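Local coordinates for single-stranded DNA-binding protein (PDB 4GS3) that probably binds single-stranded DNA through the OB domain that makes up this N-terminal part of a primosomal PriB protein, at residues T70-E75 with R100-V105; F36-E41 with I54-R59; Q77-N82 with T96-D101. All blocks are in the same frame, centred on the assembly; numbering follows the deposited sequence.

Interaction 1 (T70-E75 with R100-V105); sequences TRVKIE and RDISVV
Arg100 opens the contact by gripping Glu75 side-on: NE donates to Glu75 OE2 over 2.9 Å while NH1 donates to Glu75 OE1, each oxygen using its syn lone pair. Carboxylate and guanidinium are nearly coplanar, 2° apart. Arg100 bends at chi3 (-76°), which turns NE toward the carboxylate, and Glu75 at chi2 (-80°), which turns CD toward the guanidinium. The backbone pairs here too. Glu75 O accepts from Arg100 N at 2.8 Å and also from Asp101 N, so two residues face one: a classic beta bulge, set where the strand turns its corner. Asp101 O then takes the N-H of Glu75. Ile102 turns to the inner face and lies alongside Ile74, the two pointing the same way, with Ile102 CD1 3.7 Å from Ile74 CG1; Ile102 CG1 also meets Val72 CB. Ser103 forms the regular hydrogen-bonded pair with Lys73, Lys73 N reaching Ser103 O at 2.9 Å. Val104 sets CG1 against Thr70 CG2 at 3.6 Å, the two side chains crossing at about a right angle. At the far end Val105 CG2 lies 3.7 Å from Arg71 CG, and a water joins Val105 O to Arg71 N. Around the salt bridge, Thr13 OG1 also bonds Glu75 OE1, and Asn12 O accepts from Arg100 NH1. The two faces thus differ in chemistry: Ile74, Ile102 and Val72 pack into the barrel interior, with Val104 at its exposed end, whereas the outer face is mainly polar or charged, with Val105 on the Arg71 chain at its end. The paired charges of Glu75 and Arg100, each probably stabilising the other's ionised form, fasten the strands beside the bulge.

Interaction 2 (F36-E41 with I54-R59); sequences FNFILE and ITISNR
Ile54 has the most surface buried here, and it packs against the ring of Phe38. Its CB sits over one face of that ring, 3.8 Å from the centroid and offset toward the rim, in a CH-pi contact, while CG2 lies 3.6 Å from Phe38 CE1. The ring reaches this position because Phe38 CG stands between the backbone N and carbonyl carbon (chi1 67°). Ile54 CG1 continues to Leu40 CB, and Ile56 CG2 meets the edge of the Phe38 ring at CE1. Phe36, on the same face, points its ring edge toward Ile56 O and sets CE1 3.8 Å from Asn58 CB. Beneath these side chains the backbones pair in antiparallel register, Ile54 N donating to Phe38 O at 2.8 Å. On the other face Asn37 and Thr55 lie side by side, Thr55 OG1 donating to Asn37 OD1 at 2.7 Å. Ile74 and Val72 of strand 71-82 come in against Phe38, Ile54 and Leu40. Strands 33-43 and 49-57 thus form a beta hairpin whose face bearing Phe38, Leu40, Ile54 and Ile56, with Phe36 at its end, lines the interior of the curled OB-fold barrel.

Interaction 3 (Q77-N82 with T96-D101); sequences QLRSYN and TVFARD
Strands 77-82 and 96-99 run antiparallel at 126° between their short axes, with Gln77 opposite Phe98 and Arg79 opposite Thr96 as hydrogen-bonded pairs; Arg79 N gives Thr96 O a nearly straight bond of 2.8 Å. The main side-chain feature is Arg79 laid flat on Phe98. Its guanidinium lies over one face of the ring with the planes 7° apart and the centres 3.7 Å apart, a stacked cation-pi pair in which Arg79 CZ comes 3.5 Å from Phe98 CD2 and NH1 lies over the ring centre. Arg79 is extended from CG to NE, and its CD rests on Phe98 CB at 3.6 Å, so the methylene chain as well as the charged end covers the phenylalanine. Gln77, on the same face of the sheet, holds the group from its edge: Arg79 NE donates to Gln77 OE1 at 2.7 Å, near the guanidinium plane, and a weak bond from NH2 reaches the same oxygen. Gln77 CB meanwhile lies over one face of the Arg100 guanidinium, 3.7 Å from Arg100 NH2, a group held by its salt bridge to Glu75. Further along, Tyr81 CE1 comes within 4.1 Å of the methyl CG2 of Thr96, whose hydroxyl bonds Thr55 OG1 of strand 49-57. On the other face of the sheet Leu78 CD1 meets Val97 CG2, and both side chains also touch Val14 of strand 14-20. One arginine therefore has one face covered by an aromatic ring and its edge bonded to an amide oxygen. The Gln77 bond probably fixes the rotation of the guanidinium and keeps it parallel to the phenylalanine, while the ring's pi electrons would stabilise the positive charge electrostatically.

How the interactions relate
Interactions 1 and 3 hold the same two strands, 71-82 and 93-105, with the bulge opposite Glu75 in interaction 1; Arg100 touches in both. Interaction 2 joins the preceding hairpin and is the more buried, lying nearest the chain centre. Its apolar face merges with that of interaction 1, Leu40 CD1 meeting Val72 CG2 at 3.5 Å, whereas it adjoins interaction 3 through neighbouring parallel strands 49-57 and 93-105, Thr55 N lying 2.9 Å from Val97 O in a probable hydrogen bond. Chemistry follows position: aliphatic and aromatic packing dominates interaction 2, while the two partly exposed contacts add arginine, paired with carboxylate in one and with an aromatic face in the other.

Interaction 1 (T70-E75 with R100-V105)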
# COMPACT_ATOMS: atom_id res chain seq x y z
N THR A 70 -1.75 -10.68 4.80
CA THR A 70 -0.36 -10.76 4.31
C THR A 70 0.48 -9.67 4.96
O THR A 70 0.04 -8.52 5.02
CB THR A 70 -0.34 -10.57 2.77
OG1 THR A 70 -1.14 -11.55 2.15
CG2 THR A 70 1.06 -10.63 2.17
N ARG A 71 1.68 -10.01 5.40
CA ARG A 71 2.59 -9.04 6.00
C ARG A 71 3.56 -8.58 4.92
O ARG A 71 4.10 -9.38 4.18
CB ARG A 71 3.34 -9.68 7.15
CG ARG A 71 4.07 -8.67 7.99
CD ARG A 71 4.76 -9.40 9.11
NE ARG A 71 5.36 -8.48 10.03
CZ ARG A 71 6.48 -8.72 10.71
NH1 ARG A 71 7.22 -9.81 10.56
NH2 ARG A 71 6.87 -7.80 11.56
N VAL A 72 3.80 -7.26 4.89
CA VAL A 72 4.59 -6.65 3.84
C VAL A 72 5.45 -5.54 4.43
O VAL A 72 5.12 -4.91 5.42
CB VAL A 72 3.72 -6.10 2.71
CG1 VAL A 72 2.96 -7.17 2.01
CG2 VAL A 72 2.75 -5.03 3.20
N LYS A 73 6.55 -5.29 3.72
CA LYS A 73 7.31 -4.05 3.86
C LYS A 73 7.09 -3.26 2.58
O LYS A 73 7.30 -3.79 1.47
CB LYS A 73 8.78 -4.30 4.07
CG LYS A 73 9.60 -3.04 4.22
CD LYS A 73 11.05 -3.31 4.51
CE LYS A 73 11.85 -2.09 4.72
NZ LYS A 73 13.32 -2.33 4.86
N ILE A 74 6.69 -2.00 2.70
CA ILE A 74 6.44 -1.11 1.60
C ILE A 74 7.33 0.09 1.69
O ILE A 74 7.47 0.67 2.79
CB ILE A 74 4.97 -0.65 1.56
CG1 ILE A 74 4.07 -1.87 1.34
CG2 ILE A 74 4.68 0.42 0.56
CD1 ILE A 74 2.63 -1.63 1.56
N GLU A 75 7.90 0.51 0.58
CA GLU A 75 8.51 1.80 0.42
C GLU A 75 7.70 2.55 -0.62
O GLU A 75 7.38 2.01 -1.67
CB GLU A 75 9.98 1.80 -0.00
CG GLU A 75 10.62 3.21 0.18
CD GLU A 75 10.38 4.28 -0.83
OE1 GLU A 75 10.42 5.49 -0.52
OE2 GLU A 75 10.08 3.93 -2.01
N ARG A 100 6.43 2.13 -4.27
CA ARG A 100 7.53 1.94 -5.21
C ARG A 100 8.12 0.55 -5.05
O ARG A 100 8.69 0.04 -6.04
CB ARG A 100 8.59 3.03 -4.98
CG ARG A 100 8.05 4.33 -5.50
CD ARG A 100 9.16 5.35 -5.46
NE ARG A 100 9.42 5.86 -4.07
CZ ARG A 100 9.49 7.14 -3.70
NH1 ARG A 100 9.75 7.48 -2.46
NH2 ARG A 100 9.32 8.13 -4.57
N ASP A 101 8.09 -0.05 -3.88
CA ASP A 101 8.66 -1.34 -3.63
C ASP A 101 7.81 -2.02 -2.61
O ASP A 101 7.30 -1.38 -1.67
CB ASP A 101 10.11 -1.26 -3.12
CG ASP A 101 10.60 -2.72 -3.02
OD1 ASP A 101 10.48 -3.51 -3.96
OD2 ASP A 101 11.08 -3.15 -1.97
N ILE A 102 7.59 -3.33 -2.80
CA ILE A 102 6.85 -4.11 -1.84
C ILE A 102 7.54 -5.47 -1.73
O ILE A 102 7.97 -6.03 -2.76
CB ILE A 102 5.37 -4.23 -2.17
CG1 ILE A 102 4.52 -4.86 -1.02
CG2 ILE A 102 5.14 -4.98 -3.48
CD1 ILE A 102 3.03 -4.51 -1.09
N SER A 103 7.64 -5.97 -0.52
CA SER A 103 8.14 -7.30 -0.28
C SER A 103 7.23 -7.98 0.74
O SER A 103 6.96 -7.45 1.81
CB SER A 103 9.55 -7.24 0.29
OG SER A 103 10.48 -6.69 -0.58
N VAL A 104 6.80 -9.18 0.44
CA VAL A 104 6.02 -10.01 1.36
C VAL A 104 7.02 -10.66 2.29
O VAL A 104 8.03 -11.20 1.87
CB VAL A 104 5.15 -11.04 0.63
CG1 VAL A 104 4.40 -11.91 1.62
CG2 VAL A 104 4.10 -10.37 -0.28
N VAL A 105 6.71 -10.64 3.60
CA VAL A 105 7.58 -11.19 4.62
C VAL A 105 6.78 -12.15 5.50
O VAL A 105 5.56 -12.04 5.62
CB VAL A 105 8.25 -10.09 5.45
CG1 VAL A 105 9.13 -9.24 4.56
CG2 VAL A 105 7.25 -9.25 6.22
O HOH W 1 2.91 -12.66 5.03
O HOH W 2 9.93 -3.14 0.26

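Interaction 2 (F36-E41 with I54-R59)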
# COMPACT_ATOMS: atom_id res chain seq x y z
N PHE A 36 -4.51 -0.49 -7.74
CA PHE A 36 -5.31 -0.99 -6.65
C PHE A 36 -5.03 -0.17 -5.38
O PHE A 36 -3.89 0.25 -5.17
CB PHE A 36 -4.97 -2.42 -6.36
CG PHE A 36 -5.27 -3.33 -7.53
CD1 PHE A 36 -4.35 -3.42 -8.57
CD2 PHE A 36 -6.43 -4.02 -7.59
CE1 PHE A 36 -4.61 -4.22 -9.65
CE2 PHE A 36 -6.69 -4.87 -8.68
CZ PHE A 36 -5.79 -4.95 -9.69
N ASN A 37 -6.03 0.00 -4.58
CA ASN A 37 -5.91 0.61 -3.27
C ASN A 37 -6.17 -0.43 -2.19
O ASN A 37 -7.00 -1.32 -2.38
CB ASN A 37 -7.02 1.68 -3.12
CG ASN A 37 -6.85 2.88 -4.01
OD1 ASN A 37 -5.77 3.42 -4.21
ND2 ASN A 37 -7.96 3.34 -4.55
N PHE A 38 -5.51 -0.29 -1.04
CA PHE A 38 -5.81 -1.13 0.10
C PHE A 38 -5.35 -0.40 1.36
O PHE A 38 -4.56 0.54 1.29
CB PHE A 38 -5.18 -2.51 0.01
CG PHE A 38 -3.70 -2.57 0.06
CD1 PHE A 38 -2.92 -2.38 -1.07
CD2 PHE A 38 -3.05 -2.84 1.25
CE1 PHE A 38 -1.56 -2.49 -1.04
CE2 PHE A 38 -1.67 -2.96 1.29
CZ PHE A 38 -0.94 -2.79 0.13
N ILE A 39 -5.81 -0.87 2.52
CA ILE A 39 -5.37 -0.34 3.79
C ILE A 39 -4.39 -1.28 4.46
O ILE A 39 -4.61 -2.49 4.48
CB ILE A 39 -6.60 -0.15 4.71
CG1 ILE A 39 -7.62 0.80 4.06
CG2 ILE A 39 -6.19 0.31 6.12
CD1 ILE A 39 -7.09 2.15 3.68
N LEU A 40 -3.32 -0.71 4.98
CA LEU A 40 -2.29 -1.43 5.73
C LEU A 40 -2.46 -1.13 7.20
O LEU A 40 -2.53 0.05 7.59
CB LEU A 40 -0.90 -0.99 5.23
CG LEU A 40 0.26 -1.88 5.69
CD1 LEU A 40 0.27 -3.17 4.91
CD2 LEU A 40 1.57 -1.12 5.56
N GLU A 41 -2.47 -2.16 8.05
CA GLU A 41 -2.47 -1.99 9.50
C GLU A 41 -1.05 -2.04 10.00
O GLU A 41 -0.34 -3.05 9.80
CB GLU A 41 -3.30 -3.11 10.15
CG GLU A 41 -3.38 -3.06 11.65
CD GLU A 41 -4.11 -4.26 12.21
OE1 GLU A 41 -3.56 -5.36 12.01
OE2 GLU A 41 -5.18 -4.06 12.81
N ILE A 54 -2.69 2.66 0.96
CA ILE A 54 -1.68 2.29 0.00
C ILE A 54 -2.31 2.25 -1.41
O ILE A 54 -3.44 1.79 -1.56
CB ILE A 54 -1.06 0.91 0.30
CG1 ILE A 54 -0.74 0.71 1.79
CG2 ILE A 54 0.15 0.66 -0.56
CD1 ILE A 54 0.25 1.67 2.40
N THR A 55 -1.55 2.65 -2.40
CA THR A 55 -1.89 2.48 -3.81
C THR A 55 -0.76 1.74 -4.47
O THR A 55 0.40 2.11 -4.26
CB THR A 55 -2.16 3.81 -4.49
OG1 THR A 55 -3.29 4.43 -3.86
CG2 THR A 55 -2.39 3.66 -6.00
N ILE A 56 -1.09 0.73 -5.26
CA ILE A 56 -0.07 -0.04 -5.90
C ILE A 56 -0.49 -0.44 -7.30
O ILE A 56 -1.64 -0.80 -7.57
CB ILE A 56 0.23 -1.27 -5.02
CG1 ILE A 56 1.45 -2.01 -5.54
CG2 ILE A 56 -0.97 -2.22 -4.87
CD1 ILE A 56 2.11 -2.87 -4.44
N SER A 57 0.48 -0.39 -8.20
CA SER A 57 0.35 -0.88 -9.56
C SER A 57 0.45 -2.39 -9.59
O SER A 57 1.25 -2.98 -8.89
CB SER A 57 1.49 -0.37 -10.41
OG SER A 57 1.44 -0.98 -11.68
N ASN A 58 -0.33 -3.02 -10.46
CA ASN A 58 -0.15 -4.48 -10.53
C ASN A 58 1.18 -4.82 -11.19
O ASN A 58 1.54 -5.97 -11.03
CB ASN A 58 -1.27 -5.24 -11.20
CG ASN A 58 -1.40 -4.99 -12.66
OD1 ASN A 58 -0.89 -3.99 -13.15
ND2 ASN A 58 -2.08 -5.85 -13.36
N ARG A 59 1.92 -3.90 -11.74
CA ARG A 59 3.30 -4.22 -12.11
C ARG A 59 4.15 -4.61 -10.92
O ARG A 59 5.11 -5.31 -11.08
CB ARG A 59 4.04 -3.04 -12.74
CG ARG A 59 3.28 -2.17 -13.67
CD ARG A 59 4.11 -1.47 -14.71
NE ARG A 59 3.74 -2.18 -15.91
CZ ARG A 59 4.48 -3.12 -16.49
NH1 ARG A 59 3.97 -3.79 -17.50
NH2 ARG A 59 5.69 -3.39 -16.03

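Interaction 3 (Q77-N82 with T96-D101)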
# COMPACT_ATOMS: atom_id res chain seq x y z
N GLN A 77 5.95 6.80 -1.82
CA GLN A 77 5.87 8.24 -1.83
C GLN A 77 4.53 8.65 -1.24
O GLN A 77 3.50 8.10 -1.67
CB GLN A 77 5.95 8.74 -3.27
CG GLN A 77 6.07 10.23 -3.50
CD GLN A 77 6.22 10.57 -4.97
OE1 GLN A 77 5.47 10.04 -5.80
NE2 GLN A 77 7.20 11.35 -5.31
N LEU A 78 4.46 9.61 -0.33
CA LEU A 78 3.18 10.07 0.18
C LEU A 78 2.64 11.09 -0.82
O LEU A 78 3.25 12.13 -1.04
CB LEU A 78 3.31 10.70 1.56
CG LEU A 78 2.05 11.05 2.29
CD1 LEU A 78 1.17 9.81 2.53
CD2 LEU A 78 2.34 11.74 3.63
N ARG A 79 1.50 10.76 -1.43
CA ARG A 79 0.90 11.57 -2.47
C ARG A 79 -0.45 12.12 -2.05
O ARG A 79 -1.24 11.44 -1.40
CB ARG A 79 0.71 10.77 -3.77
CG ARG A 79 1.97 10.39 -4.45
CD ARG A 79 1.70 9.79 -5.84
NE ARG A 79 2.93 9.47 -6.52
CZ ARG A 79 2.97 9.09 -7.81
NH1 ARG A 79 1.86 9.05 -8.52
NH2 ARG A 79 4.15 8.80 -8.32
N SER A 80 -0.71 13.34 -2.50
CA SER A 80 -2.06 13.85 -2.56
C SER A 80 -2.48 13.81 -4.03
O SER A 80 -1.67 14.03 -4.94
CB SER A 80 -2.14 15.26 -1.98
OG SER A 80 -1.32 16.20 -2.66
N TYR A 81 -3.79 13.54 -4.22
CA TYR A 81 -4.29 13.61 -5.59
C TYR A 81 -5.78 13.89 -5.55
O TYR A 81 -6.47 13.59 -4.61
CB TYR A 81 -3.95 12.36 -6.42
CG TYR A 81 -4.71 11.13 -6.02
CD1 TYR A 81 -4.44 10.39 -4.87
CD2 TYR A 81 -5.76 10.71 -6.79
CE1 TYR A 81 -5.20 9.27 -4.54
CE2 TYR A 81 -6.51 9.60 -6.48
CZ TYR A 81 -6.23 8.87 -5.33
OH TYR A 81 -6.98 7.78 -5.09
N ASN A 82 -6.27 14.44 -6.69
CA ASN A 82 -7.69 14.80 -6.76
C ASN A 82 -8.35 13.60 -7.47
O ASN A 82 -8.17 13.44 -8.66
CB ASN A 82 -7.84 16.16 -7.44
CG ASN A 82 -7.37 17.38 -6.64
OD1 ASN A 82 -8.03 17.79 -5.67
ND2 ASN A 82 -6.22 18.00 -6.89
N THR A 96 -2.50 9.02 -0.29
CA THR A 96 -2.12 7.63 -0.37
C THR A 96 -0.63 7.48 -0.30
O THR A 96 0.11 8.40 -0.72
CB THR A 96 -2.71 6.99 -1.67
OG1 THR A 96 -2.65 5.57 -1.47
CG2 THR A 96 -1.97 7.43 -2.92
N VAL A 97 -0.17 6.33 0.15
CA VAL A 97 1.22 5.93 0.01
C VAL A 97 1.29 5.21 -1.31
O VAL A 97 0.79 4.08 -1.44
CB VAL A 97 1.68 5.09 1.18
CG1 VAL A 97 3.16 4.67 0.93
CG2 VAL A 97 1.52 5.79 2.51
N PHE A 98 1.92 5.82 -2.29
CA PHE A 98 2.07 5.28 -3.62
C PHE A 98 3.31 4.40 -3.61
O PHE A 98 4.43 4.87 -3.50
CB PHE A 98 2.18 6.40 -4.64
CG PHE A 98 2.08 5.95 -6.07
CD1 PHE A 98 0.85 5.78 -6.67
CD2 PHE A 98 3.20 5.73 -6.80
CE1 PHE A 98 0.73 5.41 -7.98
CE2 PHE A 98 3.11 5.33 -8.14
CZ PHE A 98 1.87 5.16 -8.72
N ALA A 99 3.10 3.07 -3.71
CA ALA A 99 4.16 2.13 -3.51
C ALA A 99 5.16 2.17 -4.66
O ALA A 99 4.79 2.21 -5.81
CB ALA A 99 3.58 0.71 -3.36
N ARG A 100 6.43 2.13 -4.27
CA ARG A 100 7.53 1.94 -5.21
C ARG A 100 8.12 0.55 -5.05
O ARG A 100 8.69 0.04 -6.04
CB ARG A 100 8.59 3.03 -4.98
CG ARG A 100 8.05 4.33 -5.50
CD ARG A 100 9.16 5.35 -5.46
NE ARG A 100 9.42 5.86 -4.07
CZ ARG A 100 9.49 7.14 -3.70
NH1 ARG A 100 9.75 7.48 -2.46
NH2 ARG A 100 9.32 8.13 -4.57
N ASP A 101 8.09 -0.05 -3.88
CA ASP A 101 8.66 -1.34 -3.63
C ASP A 101 7.81 -2.02 -2.61
O ASP A 101 7.30 -1.38 -1.67
CB ASP A 101 10.11 -1.26 -3.12
CG ASP A 101 10.60 -2.72 -3.02
OD1 ASP A 101 10.48 -3.51 -3.96
OD2 ASP A 101 11.08 -3.15 -1.97